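Side-chain contacts in microcin B17-processing protein McbC (Escherichia coli str. K-12 substr. MG1655, PDB 6GRH), which is a flavin-dependent oxidoreductase of the nitroreductase family, needed to process the inactive microcin B17 precursor into the active peptide: residues A46-L49 against A50-E53; M217-N220 against A221-V224. All coordinates share one frame; numbering follows the deposited sequence.

Contact 1 of 2, residues A46-L49 against A50-E53; sequences AVPL and AHLE
Val47 and Leu52 make the tight half of this local contact, five residues apart around a turn of the chain. The CD2 methyl of Leu52 lies against the CB of Val47 at 3.7 Å and is just as close to its CG1, so one methyl sits over the shoulder of the valine branch and the two side chains meet at a slant. Val47 carries CG1 anti to its backbone nitrogen (chi1 -177°), which sends that methyl forward to Leu52 CG and to the CB of His51. Both Val47 and Leu52 are buried. Two backbone bonds curl the chain between them: His51 N donates to Pro48 O at 3.0 Å, and Leu52 N donates to Leu49 O at 3.3 Å. Both run from residue i+3 back to residue i, which makes a tight turn.

The solvent side is much looser. Leu49 leans outward, and its CD1 comes no nearer to Leu52 CD1 than 4.3 Å. His51 is exposed as well; Pro48 CB lies at the edge of its ring, near the ring plane, 4.1 Å from ND1, and that nitrogen has no polar partner in the model.

The turn belongs to the long loop between strands 42-43 and 70-71, where Val47 also touches Phe55 and Leu52 touches Ser45. A second McbC subunit packs against it: Ala46 makes backbone hydrogen bonds to that subunit, whose Phe200 packs on Val47 and whose Lys201, close to helix 195-199, packs on Leu52, while Pro48 meets Tyr14 of the same subunit and the backbone of another protein.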
loop_
_atom_site.group_PDB
_atom_site.type_symbol
_atom_site.label_atom_id
_atom_site.label_comp_id
_atom_site.label_asym_id
_atom_site.label_seq_id
_atom_site.Cartn_x
_atom_site.Cartn_y
_atom_site.Cartn_z
ATOM N N ALA D 46 9.939 5.742 19.850
ATOM C CA ALA D 46 9.493 7.074 19.498
ATOM C C ALA D 46 9.117 7.884 20.732
ATOM O O ALA D 46 8.949 9.098 20.642
ATOM C CB ALA D 46 8.351 7.009 18.508
ATOM N N VAL D 47 9.012 7.228 21.890
ATOM C CA VAL D 47 8.759 7.896 23.139
ATOM C C VAL D 47 10.091 8.082 23.923
ATOM O O VAL D 47 10.823 7.126 24.087
ATOM C CB VAL D 47 7.793 7.054 23.983
ATOM C CG1 VAL D 47 7.458 7.766 25.282
ATOM C CG2 VAL D 47 6.520 6.730 23.173
ATOM N N PRO D 48 10.368 9.279 24.437
ATOM C CA PRO D 48 11.608 9.434 25.224
ATOM C C PRO D 48 11.600 8.556 26.463
ATOM O O PRO D 48 10.543 8.371 27.076
ATOM C CB PRO D 48 11.604 10.910 25.589
ATOM C CG PRO D 48 10.792 11.563 24.521
ATOM C CD PRO D 48 9.734 10.575 24.152
ATOM N N LEU D 49 12.763 8.003 26.806
ATOM C CA LEU D 49 12.907 7.076 27.954
ATOM C C LEU D 49 12.245 7.568 29.239
ATOM O O LEU D 49 11.606 6.785 29.940
ATOM C CB LEU D 49 14.400 6.779 28.242
ATOM C CG LEU D 49 14.758 5.709 29.303
ATOM C CD1 LEU D 49 14.484 4.301 28.775
ATOM C CD2 LEU D 49 16.215 5.837 29.754
ATOM N N ALA D 50 12.386 8.862 29.516
ATOM C CA ALA D 50 11.863 9.495 30.740
ATOM C C ALA D 50 10.341 9.527 30.841
ATOM O O ALA D 50 9.807 9.727 31.923
ATOM C CB ALA D 50 12.392 10.911 30.852
ATOM N N HIS D 51 9.648 9.387 29.718
ATOM C CA HIS D 51 8.189 9.377 29.708
ATOM C C HIS D 51 7.578 7.991 29.529
ATOM O O HIS D 51 6.348 7.860 29.550
ATOM C CB HIS D 51 7.691 10.309 28.604
ATOM C CG HIS D 51 7.965 11.749 28.883
ATOM N ND1 HIS D 51 8.833 12.501 28.124
ATOM C CD2 HIS D 51 7.504 12.569 29.854
ATOM C CE1 HIS D 51 8.878 13.729 28.599
ATOM N NE2 HIS D 51 8.083 13.796 29.651
ATOM N N LEU D 52 8.402 6.959 29.371
ATOM C CA LEU D 52 7.882 5.617 29.103
ATOM C C LEU D 52 7.139 5.015 30.287
ATOM O O LEU D 52 6.208 4.242 30.082
ATOM C CB LEU D 52 8.996 4.664 28.654
ATOM C CG LEU D 52 9.393 4.724 27.190
ATOM C CD1 LEU D 52 10.623 3.854 26.960
ATOM C CD2 LEU D 52 8.256 4.245 26.286
ATOM N N GLU D 53 7.518 5.397 31.511
ATOM C CA GLU D 53 6.895 4.841 32.716
ATOM C C GLU D 53 5.371 5.001 32.713
ATOM O O GLU D 53 4.642 4.069 33.095
ATOM C CB GLU D 53 7.485 5.463 33.997
ATOM C CG GLU D 53 7.232 4.646 35.276
ATOM C CD GLU D 53 5.853 4.841 35.922
ATOM O OE1 GLU D 53 5.152 5.826 35.592
ATOM O OE2 GLU D 53 5.456 4.008 36.782
#

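Contact 2 of 2, residues M217-N220 against A221-V224; sequences MYQN and AVLV
Met217 O accepts the N-H of Ala221 at 3.2 Å, the first of four successive i to i+4 bonds that carry helix 204-227 through these eight residues. The methionine side chain itself turns from the second segment toward Phe108 and Tyr120. At Tyr218 the backbone oxygen takes Val222 N at 2.8 Å, and Val222 CG2 also leans on that oxygen, 3.3 Å away. With CG near +60° from the backbone nitrogen (chi1 72°), the Tyr218 side chain stays at least 4.7 Å from residues 221-224 and touches the bound flavin mononucleotide. In the nitroreductase fold the long central helix packs on the antiparallel sheet and against its counterpart in the dimer; here Tyr218 and Ala221 meet Tyr191 of strand 187-194, and Ala221 and Val222 meet Gln260 of strand 254-263.

The side chain of Gln219 runs along the helix toward Val222 and Leu223. Its CG lies anti to the backbone nitrogen and the chain then bends at chi2 (59°), which folds the amide back over the next turn. NE2 rests 4.0 Å from Leu223 CD2 and equally close to Leu223 CG, while OE1 faces Val222 CG2 at 4.2 Å. NE2 is bonded to Pro119 O and Asn220 OD1 of the second subunit; OE1, though buried, has no polar partner in the model. The backbone oxygen of Gln219 receives Leu223 N, and Leu223 CG packs 3.3 Å from that same oxygen.

Asn220 closes the segment. Its O accepts Val224 N at 2.8 Å, with Val224 CG2 brushing the same oxygen. Its amide is held from outside the segments: ND2 donates to Ala107 O at the end of helix 97-108, and OD1 receives Gln219 NE2 of the second subunit.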
loop_
_atom_site.group_PDB
_atom_site.type_symbol
_atom_site.label_atom_id
_atom_site.label_comp_id
_atom_site.label_asym_id
_atom_site.label_seq_id
_atom_site.Cartn_x
_atom_site.Cartn_y
_atom_site.Cartn_z
ATOM N N MET D 217 2.816 -19.966 20.196
ATOM C CA MET D 217 3.984 -20.839 20.259
ATOM C C MET D 217 4.996 -20.342 21.274
ATOM O O MET D 217 5.413 -21.110 22.142
ATOM C CB MET D 217 4.621 -21.032 18.897
ATOM C CG MET D 217 3.683 -21.735 17.943
ATOM S SD MET D 217 4.240 -21.627 16.247
ATOM C CE MET D 217 5.709 -22.641 16.330
ATOM N N TYR D 218 5.396 -19.074 21.207
ATOM C CA TYR D 218 6.382 -18.617 22.180
ATOM C C TYR D 218 5.823 -18.621 23.611
ATOM O O TYR D 218 6.586 -18.760 24.569
ATOM C CB TYR D 218 7.052 -17.295 21.799
ATOM C CG TYR D 218 6.255 -16.005 21.877
ATOM C CD1 TYR D 218 5.693 -15.555 23.061
ATOM C CD2 TYR D 218 6.156 -15.177 20.755
ATOM C CE1 TYR D 218 5.000 -14.346 23.105
ATOM C CE2 TYR D 218 5.477 -13.962 20.791
ATOM C CZ TYR D 218 4.911 -13.544 21.966
ATOM O OH TYR D 218 4.218 -12.354 21.996
ATOM N N GLN D 219 4.504 -18.492 23.748
ATOM C CA GLN D 219 3.881 -18.513 25.063
ATOM C C GLN D 219 3.992 -19.895 25.705
ATOM O O GLN D 219 4.300 -19.997 26.881
ATOM C CB GLN D 219 2.415 -18.069 24.992
ATOM C CG GLN D 219 1.716 -17.935 26.346
ATOM C CD GLN D 219 2.366 -16.947 27.319
ATOM O OE1 GLN D 219 3.165 -16.078 26.927
ATOM N NE2 GLN D 219 2.022 -17.086 28.620
ATOM N N ASN D 220 3.756 -20.948 24.933
ATOM C CA ASN D 220 4.028 -22.318 25.394
ATOM C C ASN D 220 5.478 -22.483 25.850
ATOM O O ASN D 220 5.754 -23.159 26.858
ATOM C CB ASN D 220 3.740 -23.353 24.298
ATOM C CG ASN D 220 2.315 -23.835 24.310
ATOM O OD1 ASN D 220 1.473 -23.273 25.000
ATOM N ND2 ASN D 220 2.033 -24.884 23.517
ATOM N N ALA D 221 6.386 -21.891 25.090
ATOM C CA ALA D 221 7.801 -21.916 25.423
ATOM C C ALA D 221 8.120 -21.151 26.718
ATOM O O ALA D 221 8.903 -21.632 27.514
ATOM C CB ALA D 221 8.640 -21.421 24.264
ATOM N N VAL D 222 7.494 -19.998 26.933
ATOM C CA VAL D 222 7.572 -19.257 28.220
ATOM C C VAL D 222 7.155 -20.140 29.386
ATOM O O VAL D 222 7.864 -20.240 30.403
ATOM C CB VAL D 222 6.698 -17.974 28.218
ATOM C CG1 VAL D 222 6.590 -17.356 29.608
ATOM C CG2 VAL D 222 7.249 -16.939 27.234
ATOM N N LEU D 223 6.002 -20.779 29.233
ATOM C CA LEU D 223 5.429 -21.603 30.286
ATOM C C LEU D 223 6.273 -22.863 30.535
ATOM O O LEU D 223 6.549 -23.188 31.670
ATOM C CB LEU D 223 3.973 -21.944 29.979
ATOM C CG LEU D 223 3.011 -20.755 29.876
ATOM C CD1 LEU D 223 1.648 -21.234 29.378
ATOM C CD2 LEU D 223 2.902 -19.992 31.189
ATOM N N VAL D 224 6.724 -23.525 29.476
ATOM C CA VAL D 224 7.556 -24.717 29.620
ATOM C C VAL D 224 8.915 -24.335 30.243
ATOM O O VAL D 224 9.385 -25.005 31.173
ATOM C CB VAL D 224 7.701 -25.465 28.271
ATOM C CG1 VAL D 224 8.728 -26.586 28.349
ATOM C CG2 VAL D 224 6.339 -26.028 27.823
#

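Contact 2 belongs to the core and contact 1 to the periphery: their centres lie about 10 Å and 26 Å from the centre of the chain, and about 29 Å from each other. The two share no helix or strand, yet both touch the second McbC subunit. At 46-53 a loop is shaped by two short-range turn bonds and aliphatic pairs centred on Leu52, and meets the second subunit through backbone bonds from Ala46 and through packing. Residues 217-224 are regular helix with an unbroken bond ladder, and there buried amides exchange hydrogen bonds across the dimer interface. Flavin mononucleotide is touched by Tyr218 in contact 2, whereas the Leu52 side chain of contact 1 stays about 10 Å from a bound one.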